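Local coordinates for hypothetical protein AGR_pAT_315 (Agrobacterium tumefaciens str. C58, PDB 1VQY), which is of unknown function but belongs to the NIPSNAP family, whose members share the dimeric alpha-beta barrel fold, at residues G25-Q28 and E29-L33. Sequence-based numbering, arbitrary orientation.
Sequences GKMQ and EYLKL
Lys26 O accepts the backbone N-H of Tyr30 at the first turn of helix 27-46. The bond is short, 2.8 Å from Tyr30 N to Lys26 O, and nearly straight at 177°. Leu31 N follows with a bond of 2.9 Å to Met27 O. Lys32 N then reaches Gln28 O at 3.0 Å, but this bond is bent, with an N-H...O angle of 141°. One residue earlier in the same pattern, a water stands between Gly25 O and Glu29 N. The water donates to Gly25 O and accepts from Glu29 N, with 2.9 Å between Glu29 N and the water oxygen. It so bridges the loop carbonyl and an amide of the first turn.

Apolar contact comes from Met27, a selenomethionine, and Leu31. Met27 CG lies anti to its own backbone N (chi1 -169°), and the chain then bends. This brings CG to 4.1 Å from Leu31 CD1, while SE passes near Leu31 CG. The two side chains meet at a slant. The Gln28 chain bends beyond CG, and its NE2 comes to 4.0 Å from the same methyl, Leu31 CD1. Leu31 also packs on Thr110 of the second subunit.

Lys26 and Glu29 run side by side in the same direction. Their contact is made by the lysine chain, with Lys26 CD 3.6 Å from Glu29 OE1. The charged ends stay apart, 5.0 Å from Lys26 NZ to Glu29 OE1, so any attraction is probably modest.

Tyr30 is buried; its side chain touches Val63 and His65 of strand 62-69, and its OH is hydrogen-bonded to the OH of Tyr52. The arrangement is the N-terminal turn of an alpha-helix with i to i+4 bonding, here packed against the antiparallel sheet, consistent with the dimeric alpha-beta barrel fold of the NIPSNAP family.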
ATOM      1  N   GLY B  25       2.232  15.061 -15.774  1.00 19.70           N
ATOM      2  CA  GLY B  25       2.505  16.186 -16.652  1.00 19.02           C
ATOM      3  C   GLY B  25       3.562  17.155 -16.153  1.00 19.54           C
ATOM      4  O   GLY B  25       3.917  18.088 -16.871  1.00 19.68           O
ATOM      5  N   LYS B  26       4.105  16.917 -14.955  1.00 20.81           N
ATOM      6  CA  LYS B  26       5.013  17.882 -14.293  1.00 19.39           C
ATOM      7  C   LYS B  26       6.485  17.452 -14.196  1.00 17.39           C
ATOM      8  O   LYS B  26       7.325  18.221 -13.750  1.00 17.71           O
ATOM      9  CB  LYS B  26       4.458  18.245 -12.905  1.00 18.98           C
ATOM     10  CG  LYS B  26       3.027  18.807 -12.959  1.00 20.42           C
ATOM     11  CD  LYS B  26       2.971  20.139 -13.740  1.00 25.99           C
ATOM     12  CE  LYS B  26       1.571  20.680 -13.852  1.00 27.09           C
ATOM     13  NZ  LYS B  26       0.994  20.954 -12.517  1.00 30.11           N
HETATM   14  N   MSE B  27       6.812  16.257 -14.657  1.00 16.93           N
HETATM   15  CA  MSE B  27       8.183  15.761 -14.524  1.00 16.82           C
HETATM   16  C   MSE B  27       9.255  16.681 -15.089  1.00 15.96           C
HETATM   17  O   MSE B  27      10.266  16.919 -14.429  1.00 14.58           O
HETATM   18  CB  MSE B  27       8.366  14.340 -15.112  1.00 16.98           C
HETATM   19  CG  MSE B  27       9.742  13.660 -14.756  1.00 15.40           C
HETATM   20 SE   MSE B  27      10.143  13.735 -12.844  1.00 25.91          SE
HETATM   21  CE  MSE B  27       8.934  12.392 -12.371  1.00 23.54           C
ATOM     22  N   GLN B  28       9.057  17.177 -16.302  1.00 18.45           N
ATOM     23  CA  GLN B  28      10.069  18.028 -16.929  1.00 19.92           C
ATOM     24  C   GLN B  28      10.171  19.392 -16.260  1.00 19.67           C
ATOM     25  O   GLN B  28      11.243  19.991 -16.236  1.00 19.34           O
ATOM     26  CB  GLN B  28       9.816  18.189 -18.431  1.00 20.46           C
ATOM     27  CG  GLN B  28       9.946  16.876 -19.227  1.00 26.54           C
ATOM     28  CD  GLN B  28      11.270  16.151 -18.991  1.00 32.86           C
ATOM     29  OE1 GLN B  28      12.348  16.737 -19.131  1.00 30.20           O
ATOM     30  NE2 GLN B  28      11.188  14.872 -18.610  1.00 31.16           N
ATOM     31  N   GLU B  29       9.061  19.879 -15.727  1.00 20.43           N
ATOM     32  CA  GLU B  29       9.056  21.141 -14.975  1.00 22.21           C
ATOM     33  C   GLU B  29       9.777  20.965 -13.627  1.00 20.27           C
ATOM     34  O   GLU B  29      10.626  21.777 -13.255  1.00 18.72           O
ATOM     35  CB  GLU B  29       7.620  21.610 -14.770  1.00 21.59           C
ATOM     36  CG  GLU B  29       7.470  23.047 -14.316  1.00 27.73           C
ATOM     37  CD  GLU B  29       6.003  23.447 -14.106  1.00 27.85           C
ATOM     38  OE1 GLU B  29       5.105  22.813 -14.712  1.00 35.10           O
ATOM     39  OE2 GLU B  29       5.753  24.396 -13.322  1.00 36.22           O
ATOM     40  N   TYR B  30       9.442  19.889 -12.912  1.00 19.11           N
ATOM     41  CA  TYR B  30      10.147  19.508 -11.682  1.00 19.04           C
ATOM     42  C   TYR B  30      11.653  19.445 -11.917  1.00 18.77           C
ATOM     43  O   TYR B  30      12.421  20.091 -11.219  1.00 18.19           O
ATOM     44  CB  TYR B  30       9.674  18.141 -11.160  1.00 18.09           C
ATOM     45  CG  TYR B  30      10.419  17.720  -9.928  1.00 18.52           C
ATOM     46  CD1 TYR B  30      11.641  17.032 -10.029  1.00 19.89           C
ATOM     47  CD2 TYR B  30       9.939  18.026  -8.652  1.00 19.46           C
ATOM     48  CE1 TYR B  30      12.348  16.646  -8.898  1.00 16.98           C
ATOM     49  CE2 TYR B  30      10.650  17.649  -7.506  1.00 17.79           C
ATOM     50  CZ  TYR B  30      11.860  16.973  -7.644  1.00 16.65           C
ATOM     51  OH  TYR B  30      12.599  16.591  -6.540  1.00 19.56           O
ATOM     52  N   LEU B  31      12.050  18.650 -12.908  1.00 18.11           N
ATOM     53  CA  LEU B  31      13.442  18.473 -13.266  1.00 17.45           C
ATOM     54  C   LEU B  31      14.165  19.756 -13.638  1.00 17.27           C
ATOM     55  O   LEU B  31      15.333  19.946 -13.278  1.00 16.35           O
ATOM     56  CB  LEU B  31      13.545  17.487 -14.426  1.00 17.14           C
ATOM     57  CG  LEU B  31      13.318  16.028 -14.051  1.00 17.78           C
ATOM     58  CD1 LEU B  31      13.458  15.175 -15.315  1.00 17.58           C
ATOM     59  CD2 LEU B  31      14.277  15.554 -12.907  1.00 14.51           C
ATOM     60  N   LYS B  32      13.467  20.625 -14.367  1.00 18.43           N
ATOM     61  CA  LYS B  32      14.040  21.861 -14.865  1.00 18.79           C
ATOM     62  C   LYS B  32      14.339  22.807 -13.715  1.00 18.37           C
ATOM     63  O   LYS B  32      15.394  23.442 -13.683  1.00 19.92           O
ATOM     64  CB  LYS B  32      13.100  22.543 -15.866  1.00 18.72           C
ATOM     65  CG  LYS B  32      13.631  23.878 -16.365  1.00 19.73           C
ATOM     66  CD  LYS B  32      12.683  24.605 -17.305  1.00 21.54           C
ATOM     67  CE  LYS B  32      13.487  25.591 -18.167  1.00 23.46           C
ATOM     68  NZ  LYS B  32      12.634  26.419 -19.047  1.00 35.07           N
ATOM     69  N   LEU B  33      13.399  22.923 -12.795  1.00 17.54           N
ATOM     70  CA  LEU B  33      13.628  23.705 -11.585  1.00 18.85           C
ATOM     71  C   LEU B  33      14.845  23.228 -10.797  1.00 17.60           C
ATOM     72  O   LEU B  33      15.660  24.040 -10.358  1.00 17.33           O
ATOM     73  CB  LEU B  33      12.394  23.666 -10.680  1.00 19.81           C
ATOM     74  CG  LEU B  33      11.296  24.612 -11.143  1.00 19.85           C
ATOM     75  CD1 LEU B  33      10.000  24.244 -10.457  1.00 22.76           C
ATOM     76  CD2 LEU B  33      11.684  26.059 -10.869  1.00 21.96           C
TER
HETATM   77  O   HOH W   1       6.506  19.212 -16.918  1.00 14.15           O